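Local structure of aminoglycoside N(3)-acetyltransferase (Streptomyces griseus, 7LAP) at the interface of chains A and B. The protein catalyses transfer of an acetyl group, with acetyl-CoA as donor, to the 3-amino group of aminoglycoside antibiotics and so confers resistance to them. Coordinates in Å, arbitrary orientation; residue numbers count along the deposited sequence, not the author numbering. Chains: chain A/B, Aminoglycoside N(3)-acetyltransferase.

The interface of chains A and B. Residues chain A 99-100, 103; chain B 21, 23, 55.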
# COMPACT_ATOMS: atom_id res chain seq x y z
N ALA A 99 -14.37 -1.64 23.23
CA ALA A 99 -14.50 -0.94 21.96
C ALA A 99 -13.98 -1.80 20.79
O ALA A 99 -14.62 -1.87 19.73
CB ALA A 99 -13.76 0.39 22.04
N VAL A 100 -12.83 -2.45 20.96
CA VAL A 100 -12.35 -3.39 19.93
C VAL A 100 -13.37 -4.50 19.71
O VAL A 100 -13.73 -4.81 18.57
CB VAL A 100 -10.97 -3.97 20.32
CG1 VAL A 100 -10.54 -5.07 19.32
CG2 VAL A 100 -9.91 -2.87 20.39
N HIS A 103 -16.46 -3.06 17.93
CA HIS A 103 -16.34 -2.25 16.72
C HIS A 103 -15.20 -2.60 15.77
O HIS A 103 -15.18 -2.06 14.66
CB HIS A 103 -16.20 -0.76 17.09
CG HIS A 103 -17.35 -0.25 17.89
ND1 HIS A 103 -18.62 -0.16 17.36
CD2 HIS A 103 -17.44 0.13 19.19
CE1 HIS A 103 -19.44 0.30 18.29
NE2 HIS A 103 -18.75 0.48 19.41
N PRO B 21 -8.79 3.28 21.65
CA PRO B 21 -9.20 3.05 20.25
C PRO B 21 -10.21 4.08 19.75
O PRO B 21 -11.10 4.52 20.48
CB PRO B 21 -9.84 1.65 20.28
CG PRO B 21 -9.34 1.01 21.58
CD PRO B 21 -9.16 2.16 22.54
N THR B 23 -13.16 4.46 17.08
CA THR B 23 -14.02 3.54 16.34
C THR B 23 -14.75 4.22 15.19
O THR B 23 -14.83 5.45 15.11
CB THR B 23 -15.04 2.93 17.27
OG1 THR B 23 -15.94 3.98 17.68
CG2 THR B 23 -14.33 2.30 18.46
N SER B 55 -9.32 1.69 15.09
CA SER B 55 -9.65 0.26 15.14
C SER B 55 -10.12 -0.19 13.77
O SER B 55 -11.26 0.09 13.37
CB SER B 55 -10.73 0.01 16.20
OG SER B 55 -11.18 -1.33 16.20
O HOH W 1 -13.99 0.67 14.42
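B:Thr23 rests its methyl group, CG2, on the last turn of helix 94-103 of chain A, between A:Ala99 and A:His103, one turn apart. This patch belongs to a two-fold interface between two copies of an Antibiotic_NAT family acetyltransferase; whether the pair is the working form in solution the structure alone does not show. B:Thr23 loses 49 Å² of surface here. B:Thr23 CG2 lies 3.8 Å from A:His103 CB. A:Ala99, with 29 Å² hidden, offers its methyl carbon CB to B:Thr23 CG2 at 4.1 Å. With chi1 at 67°, OG1 sits between the backbone N and the carbonyl carbon, while CG2 is anti to the carbonyl carbon and is the branch that meets the helix.

A:His103, with 25 Å² hidden, answers with the carbon part of its side chain: CD2 of the imidazole is 3.9 Å from B:Thr23 CG2. Its CG is anti to the carbonyl carbon (chi1 -58°), which turns one face of the imidazole toward B:Thr23 CB and CG2; both lie off that face, displaced past the CG-CD2 side rather than over the ring centre.

Next to A:Ala99, on the flank of the helix away from the A:His103 ring, A:Val100 CG2 meets the ring carbon CG of B:Pro21 at 4.1 Å, the side chains crossing nearly at right angles. No direct polar bond crosses this patch. Instead a water bridges two backbone carbonyls, 3.0 Å from A:His103 O at the helix end and 3.0 Å from B:Ser55 O in a loop.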